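Local coordinates for protein transcriptional regulator, BadM/Rrf2 family (PDB 4CIC) that probably binds DNA as an IscR-type transcription factor of the Rrf2 family, tied to the regulation of iron-sulfur cluster biogenesis, at residues A56-S61 with I84-G89; V15-D20 with K33-R38; K60-R63 with Y69-A72. The protein carries 3 engineered substitutions. All coordinates share one frame; numbering follows the deposited sequence. Where two conformers were deposited one is given.

Contact 1 of 3, residues A56-S61 with I84-G89; sequences AGLVKS and IRVLEG. With NA (sodium ion), chain D.
Three backbone oxygens grip a sodium ion: Glu88 O lies 2.2 Å from the sodium, and Arg85 O and Val86 O are each 2.5 Å from it. Val86 turns its methyls the other way, to Ala56 and Leu58. This is the C-terminal end of helix 80-87, which follows the wing of a winged helix-turn-helix domain. The C=O groups of Arg85 and Val86, in the last turn, point past the helix end, whose dipole would probably help to attract a cation. Glu88 N still bonds back to Ile84 O at 3.0 Å, and then the chain leaves the helix and brings Glu88 O round to the metal.

The other segment carries the turn from helix 43-55 into the wing. Gly57 ends that helix in a Schellman motif with positive phi, where a side chain would jam against the preceding carbonyl. The contact itself is small and apolar. Both methyls of Val86 straddle Ala56 CB. Val86 CG1 stands anti to the backbone N (chi1 160°) and reaches Ala56 CB at 3.6 Å. Val86 CG2 stands beside the backbone N and also faces Leu58. The side chains of Leu58 and Val86 run past one another in opposing senses. Leu58 is buried and also packs on Leu53 and Met18, while Ala56 is exposed. On the buried Leu58 side, Leu58 CD1 meets Val86 CG2 at 3.8 Å.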
ATOM      1  N   ALA A  56     -17.031  -2.923 -17.208  1.00 25.16           N
ATOM      2  CA  ALA A  56     -16.764  -1.604 -16.642  1.00 29.11           C
ATOM      3  C   ALA A  56     -16.694  -0.505 -17.685  1.00 28.56           C
ATOM      4  O   ALA A  56     -16.717   0.675 -17.351  1.00 30.47           O
ATOM      5  CB  ALA A  56     -15.463  -1.633 -15.869  1.00 25.70           C
ATOM      6  N   GLY A  57     -16.567  -0.888 -18.948  1.00 27.03           N
ATOM      7  CA  GLY A  57     -16.504   0.101 -20.007  1.00 28.30           C
ATOM      8  C   GLY A  57     -15.083   0.589 -20.239  1.00 28.56           C
ATOM      9  O   GLY A  57     -14.879   1.639 -20.850  1.00 29.13           O
ATOM     10  N   LEU A  58     -14.103  -0.176 -19.767  1.00 23.57           N
ATOM     11  CA  LEU A  58     -12.694   0.171 -19.948  1.00 21.45           C
ATOM     12  C   LEU A  58     -12.112  -0.445 -21.220  1.00 26.50           C
ATOM     13  O   LEU A  58     -11.145   0.064 -21.771  1.00 24.80           O
ATOM     14  CB  LEU A  58     -11.852  -0.254 -18.745  1.00 24.13           C
ATOM     15  CG  LEU A  58     -11.983   0.699 -17.552  1.00 26.83           C
ATOM     16  CD1 LEU A  58     -11.225   0.178 -16.335  1.00 26.39           C
ATOM     17  CD2 LEU A  58     -11.475   2.084 -17.967  1.00 27.44           C
ATOM     18  N   VAL A  59     -12.682  -1.569 -21.643  1.00 23.83           N
ATOM     19  CA  VAL A  59     -12.244  -2.202 -22.880  0.51 22.33           C
ATOM     20  C   VAL A  59     -13.455  -2.652 -23.663  1.00 22.43           C
ATOM     21  O   VAL A  59     -14.543  -2.836 -23.114  1.00 24.66           O
ATOM     22  CB  VAL A  59     -11.337  -3.425 -22.639  0.51 23.36           C
ATOM     23  CG1 VAL A  59     -10.137  -3.056 -21.769  0.51 21.96           C
ATOM     24  CG2 VAL A  59     -12.126  -4.548 -22.023  0.51 19.38           C
ATOM     25  N   LYS A  60     -13.279  -2.772 -24.974  1.00 22.46           N
ATOM     26  CA  LYS A  60     -14.372  -3.231 -25.813  1.00 25.71           C
ATOM     27  C   LYS A  60     -13.863  -4.281 -26.787  1.00 29.78           C
ATOM     28  O   LYS A  60     -12.675  -4.327 -27.113  1.00 27.35           O
ATOM     29  CB  LYS A  60     -15.028  -2.064 -26.555  1.00 31.10           C
ATOM     30  CG  LYS A  60     -14.058  -1.211 -27.336  1.00 33.96           C
ATOM     31  CD  LYS A  60     -14.763  -0.080 -28.079  1.00 46.23           C
ATOM     32  CE  LYS A  60     -15.630  -0.605 -29.204  1.00 58.96           C
ATOM     33  NZ  LYS A  60     -16.321   0.513 -29.906  1.00 65.38           N
ATOM     34  N   SER A  61     -14.779  -5.136 -27.217  1.00 34.92           N
ATOM     35  CA  SER A  61     -14.493  -6.183 -28.174  1.00 40.06           C
ATOM     36  C   SER A  61     -14.944  -5.720 -29.551  1.00 33.07           C
ATOM     37  O   SER A  61     -15.959  -5.031 -29.684  1.00 37.36           O
ATOM     38  CB  SER A  61     -15.242  -7.456 -27.781  1.00 43.39           C
ATOM     39  OG  SER A  61     -15.197  -8.414 -28.821  1.00 52.19           O
ATOM     40  N   ILE A  84      -7.778   0.077 -10.912  1.00 18.48           N
ATOM     41  CA  ILE A  84      -7.755  -0.573  -9.609  1.00 19.73           C
ATOM     42  C   ILE A  84      -9.148  -0.539  -8.966  1.00 22.76           C
ATOM     43  O   ILE A  84      -9.609  -1.537  -8.434  1.00 23.26           O
ATOM     44  CB  ILE A  84      -6.709   0.091  -8.687  1.00 19.79           C
ATOM     45  CG1 ILE A  84      -5.291  -0.102  -9.261  1.00 23.03           C
ATOM     46  CG2 ILE A  84      -6.795  -0.459  -7.280  1.00 25.58           C
ATOM     47  CD1 ILE A  84      -4.966  -1.520  -9.649  1.00 26.78           C
ATOM     48  N   ARG A  85      -9.826   0.598  -9.018  1.00 20.24           N
ATOM     49  CA  ARG A  85     -11.188   0.672  -8.478  1.00 25.91           C
ATOM     50  C   ARG A  85     -12.165  -0.335  -9.093  1.00 25.54           C
ATOM     51  O   ARG A  85     -12.973  -0.955  -8.388  1.00 28.24           O
ATOM     52  CB  ARG A  85     -11.753   2.077  -8.618  1.00 27.31           C
ATOM     53  CG  ARG A  85     -11.235   3.036  -7.577  1.00 25.40           C
ATOM     54  CD  ARG A  85     -11.913   4.372  -7.713  1.00 39.63           C
ATOM     55  NE  ARG A  85     -11.204   5.389  -6.955  1.00 52.56           N
ATOM     56  CZ  ARG A  85     -10.276   6.180  -7.476  1.00 53.28           C
ATOM     57  NH1 ARG A  85      -9.966   6.064  -8.759  1.00 36.99           N
ATOM     58  NH2 ARG A  85      -9.667   7.086  -6.722  1.00 64.59           N
ATOM     59  N   VAL A  86     -12.079  -0.504 -10.404  1.00 23.58           N
ATOM     60  CA  VAL A  86     -12.926  -1.471 -11.095  1.00 21.81           C
ATOM     61  C   VAL A  86     -12.674  -2.892 -10.555  1.00 26.17           C
ATOM     62  O   VAL A  86     -13.610  -3.639 -10.245  1.00 26.01           O
ATOM     63  CB  VAL A  86     -12.674  -1.411 -12.602  1.00 27.59           C
ATOM     64  CG1 VAL A  86     -13.149  -2.690 -13.270  1.00 29.59           C
ATOM     65  CG2 VAL A  86     -13.353  -0.188 -13.175  1.00 25.39           C
ATOM     66  N   LEU A  87     -11.411  -3.257 -10.403  1.00 21.10           N
ATOM     67  CA  LEU A  87     -11.092  -4.632 -10.047  1.00 24.52           C
ATOM     68  C   LEU A  87     -11.398  -4.937  -8.580  1.00 24.94           C
ATOM     69  O   LEU A  87     -11.651  -6.078  -8.206  1.00 26.52           O
ATOM     70  CB  LEU A  87      -9.629  -4.935 -10.360  1.00 23.88           C
ATOM     71  CG  LEU A  87      -9.233  -4.801 -11.836  1.00 21.26           C
ATOM     72  CD1 LEU A  87      -7.736  -5.020 -11.975  1.00 28.67           C
ATOM     73  CD2 LEU A  87     -10.021  -5.771 -12.701  1.00 27.67           C
ATOM     74  N   GLU A  88     -11.358  -3.911  -7.748  1.00 29.24           N
ATOM     75  CA  GLU A  88     -11.569  -4.151  -6.316  1.00 28.92           C
ATOM     76  C   GLU A  88     -13.050  -4.190  -5.934  1.00 41.36           C
ATOM     77  O   GLU A  88     -13.893  -3.652  -6.638  1.00 40.75           O
ATOM     78  CB  GLU A  88     -10.759  -3.154  -5.508  1.00 37.23           C
ATOM     79  CG  GLU A  88      -9.372  -3.711  -5.157  1.00 61.76           C
ATOM     80  CD  GLU A  88      -8.573  -4.209  -6.376  1.00 66.49           C
ATOM     81  OE1 GLU A  88      -8.273  -3.395  -7.266  1.00 84.53           O
ATOM     82  OE2 GLU A  88      -8.186  -5.399  -6.431  1.00 41.04           O
ATOM     83  N   GLY A  89     -13.369  -4.861  -4.831  1.00 48.43           N
ATOM     84  CA  GLY A  89     -14.755  -5.038  -4.436  1.00 61.30           C
ATOM     85  C   GLY A  89     -15.137  -4.222  -3.218  1.00 71.36           C
ATOM     86  O   GLY A  89     -15.305  -4.767  -2.127  1.00 81.55           O
TER
HETATM   87 NA    NA D1150     -14.867  -2.638  -8.346  1.00 32.32          NA

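Contact 2 of 3, residues V15-D20 with K33-R38; sequences VQAMFD and KSIAER
Ile35 lays its CG1 branch against the carboxylate of Asp20, with Ile35 CG1 3.4 Å from Asp20 OD1. The Ile35 CG2 methyl sits against Ala17, 4.2 Å from Ala17 CA. Together they pack helix 9-23 against helix 32-39, the first helix of the helix-turn-helix. The short segments run at 115° to each other, with axes 10.1 Å apart at the closest.

The polar half is a side-on salt bridge. Arg38 bends at its third torsion and brings NE and NH2 up to the two oxygens of Asp20, one nitrogen to each. Arg38 NE to Asp20 OD2 is 2.8 Å, and Arg38 NH2 to Asp20 OD1 is 2.9 Å. Both bonds are nearly straight and use the syn lone pairs. The flat groups are only 20° from coplanar. Asp20 reaches across because its CG is anti to the backbone N (chi1 -176°). Its OD2 also accepts a bond from Gln39 NE2, so two donors hold that oxygen and the buried carboxylate is well satisfied. An alanine here would remove the carboxylate, and Arg38 and Gln39 would probably lose their shared acceptor, with the guanidinium set free to turn.

On its own helix Arg38 is steadied further. NH2 makes a weak bond to Ser34 OG, which is itself bonded to Ser31 O. One face of the Arg38 guanidinium lies over the backbone, with Ser34 O 3.4 Å above its centre.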
ATOM      1  N   VAL A  15      -3.294  -3.937 -14.667  1.00 18.77           N
ATOM      2  CA  VAL A  15      -2.560  -2.805 -15.214  1.00 18.00           C
ATOM      3  C   VAL A  15      -1.681  -3.223 -16.385  1.00 20.27           C
ATOM      4  O   VAL A  15      -1.632  -2.502 -17.383  1.00 20.45           O
ATOM      5  CB  VAL A  15      -1.760  -2.076 -14.116  1.00 20.57           C
ATOM      6  CG1 VAL A  15      -0.941  -0.924 -14.709  1.00 23.73           C
ATOM      7  CG2 VAL A  15      -2.733  -1.550 -13.080  1.00 21.30           C
ATOM      8  N   GLN A  16      -1.004  -4.368 -16.292  1.00 18.64           N
ATOM      9  CA  GLN A  16      -0.192  -4.817 -17.435  1.00 20.96           C
ATOM     10  C   GLN A  16      -1.036  -4.974 -18.687  1.00 20.17           C
ATOM     11  O   GLN A  16      -0.607  -4.600 -19.778  1.00 21.95           O
ATOM     12  CB  GLN A  16       0.495  -6.159 -17.171  1.00 21.40           C
ATOM     13  CG  GLN A  16       1.754  -6.067 -16.344  1.00 29.31           C
ATOM     14  CD  GLN A  16       2.456  -7.413 -16.263  1.00 42.75           C
ATOM     15  OE1 GLN A  16       2.120  -8.250 -15.428  1.00 56.34           O
ATOM     16  NE2 GLN A  16       3.422  -7.627 -17.139  1.00 42.90           N
ATOM     17  N   ALA A  17      -2.221  -5.557 -18.542  1.00 18.12           N
ATOM     18  CA  ALA A  17      -3.041  -5.846 -19.727  1.00 19.63           C
ATOM     19  C   ALA A  17      -3.580  -4.543 -20.315  1.00 19.39           C
ATOM     20  O   ALA A  17      -3.625  -4.371 -21.546  1.00 19.03           O
ATOM     21  CB  ALA A  17      -4.184  -6.772 -19.349  1.00 20.22           C
ATOM     22  N   MET A  18      -3.967  -3.613 -19.432  1.00 19.47           N
ATOM     23  CA  MET A  18      -4.496  -2.331 -19.890  1.00 18.28           C
ATOM     24  C   MET A  18      -3.399  -1.528 -20.551  1.00 20.36           C
ATOM     25  O   MET A  18      -3.645  -0.842 -21.547  1.00 19.05           O
ATOM     26  CB  MET A  18      -5.120  -1.541 -18.735  1.00 17.59           C
ATOM     27  CG  MET A  18      -6.429  -2.166 -18.216  1.00 17.14           C
ATOM     28  SD  MET A  18      -7.753  -1.998 -19.471  1.00 20.75           S
ATOM     29  CE  MET A  18      -7.969  -0.235 -19.515  1.00 19.09           C
ATOM     30  N   PHE A  19      -2.183  -1.627 -20.025  1.00 15.47           N
ATOM     31  CA  PHE A  19      -1.071  -0.912 -20.639  1.00 16.96           C
ATOM     32  C   PHE A  19      -0.738  -1.504 -22.013  1.00 22.33           C
ATOM     33  O   PHE A  19      -0.448  -0.773 -22.963  1.00 20.26           O
ATOM     34  CB  PHE A  19       0.168  -0.868 -19.736  1.00 20.92           C
ATOM     35  CG  PHE A  19       1.299  -0.088 -20.337  1.00 18.18           C
ATOM     36  CD1 PHE A  19       1.174   1.280 -20.555  1.00 21.29           C
ATOM     37  CD2 PHE A  19       2.458  -0.723 -20.733  1.00 22.55           C
ATOM     38  CE1 PHE A  19       2.213   2.007 -21.158  1.00 19.48           C
ATOM     39  CE2 PHE A  19       3.486  -0.011 -21.336  1.00 32.78           C
ATOM     40  CZ  PHE A  19       3.364   1.364 -21.530  1.00 24.83           C
ATOM     41  N   ASP A  20      -0.768  -2.826 -22.117  1.00 17.57           N
ATOM     42  CA  ASP A  20      -0.535  -3.458 -23.428  1.00 18.76           C
ATOM     43  C   ASP A  20      -1.572  -2.956 -24.430  1.00 18.66           C
ATOM     44  O   ASP A  20      -1.234  -2.594 -25.584  1.00 20.41           O
ATOM     45  CB  ASP A  20      -0.565  -4.986 -23.288  1.00 22.44           C
ATOM     46  CG  ASP A  20      -0.236  -5.711 -24.600  1.00 24.70           C
ATOM     47  OD1 ASP A  20      -1.073  -5.693 -25.524  1.00 26.58           O
ATOM     48  OD2 ASP A  20       0.867  -6.309 -24.687  1.00 31.73           O
ATOM     49  N   LYS A  33      -4.760 -13.628 -26.764  1.00 27.66           N
ATOM     50  CA  LYS A  33      -3.573 -14.480 -26.825  1.00 25.31           C
ATOM     51  C   LYS A  33      -2.299 -13.656 -27.001  1.00 26.42           C
ATOM     52  O   LYS A  33      -1.277 -13.943 -26.371  1.00 27.46           O
ATOM     53  CB  LYS A  33      -3.685 -15.504 -27.956  1.00 38.92           C
ATOM     54  CG  LYS A  33      -2.442 -16.364 -28.103  1.00 47.65           C
ATOM     55  CD  LYS A  33      -2.500 -17.234 -29.350  1.00 54.38           C
ATOM     56  CE  LYS A  33      -1.188 -17.984 -29.550  1.00 61.09           C
ATOM     57  NZ  LYS A  33      -1.229 -18.875 -30.743  1.00 67.06           N
ATOM     58  N   SER A  34      -2.361 -12.630 -27.852  1.00 26.54           N
ATOM     59  CA  SER A  34      -1.188 -11.796 -28.091  1.00 27.75           C
ATOM     60  C   SER A  34      -0.796 -11.003 -26.847  1.00 27.46           C
ATOM     61  O   SER A  34       0.392 -10.810 -26.576  1.00 26.11           O
ATOM     62  CB  SER A  34      -1.392 -10.859 -29.292  1.00 24.82           C
ATOM     63  OG  SER A  34      -2.276  -9.781 -28.984  1.00 27.22           O
ATOM     64  N   ILE A  35      -1.792 -10.548 -26.094  1.00 24.76           N
ATOM     65  CA  ILE A  35      -1.520  -9.830 -24.841  1.00 23.53           C
ATOM     66  C   ILE A  35      -0.847 -10.766 -23.847  1.00 26.48           C
ATOM     67  O   ILE A  35       0.164 -10.422 -23.215  1.00 25.74           O
ATOM     68  CB  ILE A  35      -2.810  -9.258 -24.221  1.00 22.88           C
ATOM     69  CG1 ILE A  35      -3.384  -8.143 -25.108  1.00 23.10           C
ATOM     70  CG2 ILE A  35      -2.532  -8.711 -22.802  1.00 24.84           C
ATOM     71  CD1 ILE A  35      -4.768  -7.662 -24.664  1.00 27.31           C
ATOM     72  N   ALA A  36      -1.406 -11.963 -23.714  1.00 26.75           N
ATOM     73  CA  ALA A  36      -0.877 -12.941 -22.766  1.00 27.42           C
ATOM     74  C   ALA A  36       0.550 -13.294 -23.146  1.00 34.77           C
ATOM     75  O   ALA A  36       1.399 -13.485 -22.290  1.00 31.22           O
ATOM     76  CB  ALA A  36      -1.749 -14.187 -22.742  1.00 29.76           C
ATOM     77  N   GLU A  37       0.817 -13.347 -24.448  1.00 26.42           N
ATOM     78  CA  GLU A  37       2.139 -13.716 -24.930  1.00 30.97           C
ATOM     79  C   GLU A  37       3.162 -12.622 -24.624  1.00 31.97           C
ATOM     80  O   GLU A  37       4.276 -12.901 -24.195  1.00 37.61           O
ATOM     81  CB  GLU A  37       2.096 -13.973 -26.443  1.00 29.36           C
ATOM     82  CG  GLU A  37       3.149 -14.931 -26.938  1.00 54.46           C
ATOM     83  CD  GLU A  37       2.662 -16.364 -26.938  1.00 73.09           C
ATOM     84  OE1 GLU A  37       1.590 -16.627 -27.530  1.00 75.22           O
ATOM     85  OE2 GLU A  37       3.343 -17.228 -26.343  1.00 83.47           O
ATOM     86  N   ARG A  38       2.783 -11.373 -24.854  1.00 24.20           N
ATOM     87  CA  ARG A  38       3.713 -10.268 -24.682  1.00 26.18           C
ATOM     88  C   ARG A  38       3.976  -9.992 -23.210  1.00 32.72           C
ATOM     89  O   ARG A  38       5.058  -9.551 -22.842  1.00 36.28           O
ATOM     90  CB  ARG A  38       3.168  -8.998 -25.328  1.00 29.77           C
ATOM     91  CG  ARG A  38       3.281  -8.974 -26.844  1.00 27.24           C
ATOM     92  CD  ARG A  38       2.872  -7.614 -27.389  1.00 31.27           C
ATOM     93  NE  ARG A  38       1.449  -7.360 -27.197  1.00 26.48           N
ATOM     94  CZ  ARG A  38       0.505  -7.721 -28.062  1.00 29.33           C
ATOM     95  NH1 ARG A  38       0.843  -8.353 -29.184  1.00 29.39           N
ATOM     96  NH2 ARG A  38      -0.773  -7.443 -27.816  1.00 25.27           N
TER

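Contact 3 of 3, residues K60-R63 with Y69-A72; sequences KSVR and YILA
Lys60 and Ile70 pair at the tight end of the antiparallel hairpin that forms the wing of the winged helix-turn-helix. They are a hydrogen-bonded pair. Lys60 N donates to Ile70 O at 2.9 Å, and Ile70 N returns a bond to Lys60 O at 3.0 Å. Both bonds are nearly straight. The side chains lie side by side and point the same way. Lys60 CG (chi1 53°) and Ile70 CG1 both sit between backbone N and carbonyl carbon, on the same face, and come within 3.4 Å, closer than usual for two carbons. Ala72 CB flanks the same aliphatic stem.

Packing is slacker further along. Val62 CG1 stays 4.2 Å from Ile70 CD1, the two side chains crossing at about a right angle. On the opposite face of the hairpin, Ser61 and Tyr69 form a non-hydrogen-bonded pair, and Ser61 CB approaches Tyr69 CE2 obliquely at 3.8 Å. Lys60 and Ser61 are both exposed. Even so, the face of Ser61 and Tyr69 is the one turned to helix 43-55, where both touch Arg54 and Tyr69 also touches Ile50. Leu71 turns away from the partner strand onto Met18, Leu21 and Ala22 of helix 9-23.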
ATOM      1  N   LYS A  60     -13.279  -2.772 -24.974  1.00 22.46           N
ATOM      2  CA  LYS A  60     -14.372  -3.231 -25.813  1.00 25.71           C
ATOM      3  C   LYS A  60     -13.863  -4.281 -26.787  1.00 29.78           C
ATOM      4  O   LYS A  60     -12.675  -4.327 -27.113  1.00 27.35           O
ATOM      5  CB  LYS A  60     -15.028  -2.064 -26.555  1.00 31.10           C
ATOM      6  CG  LYS A  60     -14.058  -1.211 -27.336  1.00 33.96           C
ATOM      7  CD  LYS A  60     -14.763  -0.080 -28.079  1.00 46.23           C
ATOM      8  CE  LYS A  60     -15.630  -0.605 -29.204  1.00 58.96           C
ATOM      9  NZ  LYS A  60     -16.321   0.513 -29.906  1.00 65.38           N
ATOM     10  N   SER A  61     -14.779  -5.136 -27.217  1.00 34.92           N
ATOM     11  CA  SER A  61     -14.493  -6.183 -28.174  1.00 40.06           C
ATOM     12  C   SER A  61     -14.944  -5.720 -29.551  1.00 33.07           C
ATOM     13  O   SER A  61     -15.959  -5.031 -29.684  1.00 37.36           O
ATOM     14  CB  SER A  61     -15.242  -7.456 -27.781  1.00 43.39           C
ATOM     15  OG  SER A  61     -15.197  -8.414 -28.821  1.00 52.19           O
ATOM     16  N   VAL A  62     -14.182  -6.081 -30.577  1.00 36.02           N
ATOM     17  CA  VAL A  62     -14.570  -5.764 -31.944  1.00 42.66           C
ATOM     18  C   VAL A  62     -14.601  -7.046 -32.791  1.00 54.88           C
ATOM     19  O   VAL A  62     -13.842  -7.983 -32.539  1.00 56.01           O
ATOM     20  CB  VAL A  62     -13.626  -4.728 -32.561  1.00 48.76           C
ATOM     21  CG1 VAL A  62     -13.594  -3.464 -31.719  1.00 48.33           C
ATOM     22  CG2 VAL A  62     -12.253  -5.297 -32.660  1.00 46.20           C
ATOM     23  N   ARG A  63     -15.478  -7.084 -33.789  1.00 65.33           N
ATOM     24  CA  ARG A  63     -15.734  -8.314 -34.546  1.00 83.80           C
ATOM     25  C   ARG A  63     -14.965  -8.454 -35.868  1.00 94.73           C
ATOM     26  O   ARG A  63     -15.367  -9.236 -36.728  1.00102.79           O
ATOM     27  CB  ARG A  63     -17.227  -8.434 -34.858  1.00 94.67           C
ATOM     28  CG  ARG A  63     -18.164  -8.059 -33.730  1.00105.82           C
ATOM     29  CD  ARG A  63     -19.600  -8.068 -34.234  1.00118.86           C
ATOM     30  NE  ARG A  63     -20.553  -7.575 -33.245  1.00129.87           N
ATOM     31  CZ  ARG A  63     -21.846  -7.381 -33.490  1.00138.33           C
ATOM     32  NH1 ARG A  63     -22.339  -7.636 -34.696  1.00140.27           N
ATOM     33  NH2 ARG A  63     -22.646  -6.928 -32.534  1.00141.65           N
ATOM     34  N   TYR A  69      -9.538  -7.016 -28.970  1.00 26.72           N
ATOM     35  CA  TYR A  69      -9.895  -6.052 -27.932  1.00 25.92           C
ATOM     36  C   TYR A  69      -9.159  -4.739 -28.118  1.00 24.55           C
ATOM     37  O   TYR A  69      -8.014  -4.735 -28.566  1.00 22.70           O
ATOM     38  CB  TYR A  69      -9.572  -6.632 -26.547  1.00 25.37           C
ATOM     39  CG  TYR A  69     -10.537  -7.733 -26.160  1.00 33.34           C
ATOM     40  CD1 TYR A  69     -10.301  -9.054 -26.520  1.00 45.53           C
ATOM     41  CD2 TYR A  69     -11.711  -7.438 -25.480  1.00 45.57           C
ATOM     42  CE1 TYR A  69     -11.203 -10.056 -26.188  1.00 47.71           C
ATOM     43  CE2 TYR A  69     -12.612  -8.429 -25.144  1.00 49.11           C
ATOM     44  CZ  TYR A  69     -12.351  -9.734 -25.496  1.00 51.02           C
ATOM     45  OH  TYR A  69     -13.252 -10.714 -25.150  1.00 60.96           O
ATOM     46  N   ILE A  70      -9.819  -3.636 -27.754  1.00 21.08           N
ATOM     47  CA  ILE A  70      -9.196  -2.307 -27.734  1.00 21.93           C
ATOM     48  C   ILE A  70      -9.646  -1.563 -26.486  1.00 26.48           C
ATOM     49  O   ILE A  70     -10.661  -1.917 -25.891  1.00 23.75           O
ATOM     50  CB  ILE A  70      -9.577  -1.427 -28.962  1.00 25.37           C
ATOM     51  CG1 ILE A  70     -11.092  -1.283 -29.082  1.00 23.68           C
ATOM     52  CG2 ILE A  70      -9.038  -2.019 -30.194  1.00 30.47           C
ATOM     53  CD1 ILE A  70     -11.528  -0.244 -30.097  1.00 37.77           C
ATOM     54  N   LEU A  71      -8.884  -0.560 -26.067  1.00 23.16           N
ATOM     55  CA  LEU A  71      -9.367   0.312 -24.996  1.00 22.02           C
ATOM     56  C   LEU A  71     -10.671   0.958 -25.437  1.00 21.64           C
ATOM     57  O   LEU A  71     -10.849   1.306 -26.619  1.00 24.03           O
ATOM     58  CB  LEU A  71      -8.361   1.417 -24.684  1.00 19.12           C
ATOM     59  CG  LEU A  71      -6.989   1.058 -24.135  1.00 19.93           C
ATOM     60  CD1 LEU A  71      -6.163   2.324 -23.990  1.00 19.88           C
ATOM     61  CD2 LEU A  71      -7.120   0.369 -22.790  1.00 20.20           C
ATOM     62  N   ALA A  72     -11.577   1.137 -24.478  1.00 24.25           N
ATOM     63  CA  ALA A  72     -12.867   1.774 -24.736  1.00 25.24           C
ATOM     64  C   ALA A  72     -12.870   3.280 -24.437  1.00 26.64           C
ATOM     65  O   ALA A  72     -13.852   3.974 -24.735  1.00 28.57           O
ATOM     66  CB  ALA A  72     -13.955   1.076 -23.935  1.00 32.26           C
TER

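How the contacts relate
Met18 of helix 9-23 joins all three contacts. Met18 CE lies 3.9 Å from Leu58 O in contact 1. Met18 CE also lies 3.4 Å from Leu71 CD2 in contact 3. Contacts 1 and 3 share Lys60 and Ser61. A probable hydrogen bond from Ala72 N to Leu58 O (2.9 Å) carries the strand pairing of contact 3 into contact 1. The centre of contact 2 is about 15 Å from that of contact 1 and about 13 Å from that of contact 3. The sodium ion belongs to contact 1 alone. Contacts 1 and 2 also touch the second subunit: Ile84 packs on Met3 of that subunit and Phe19 on its Val112.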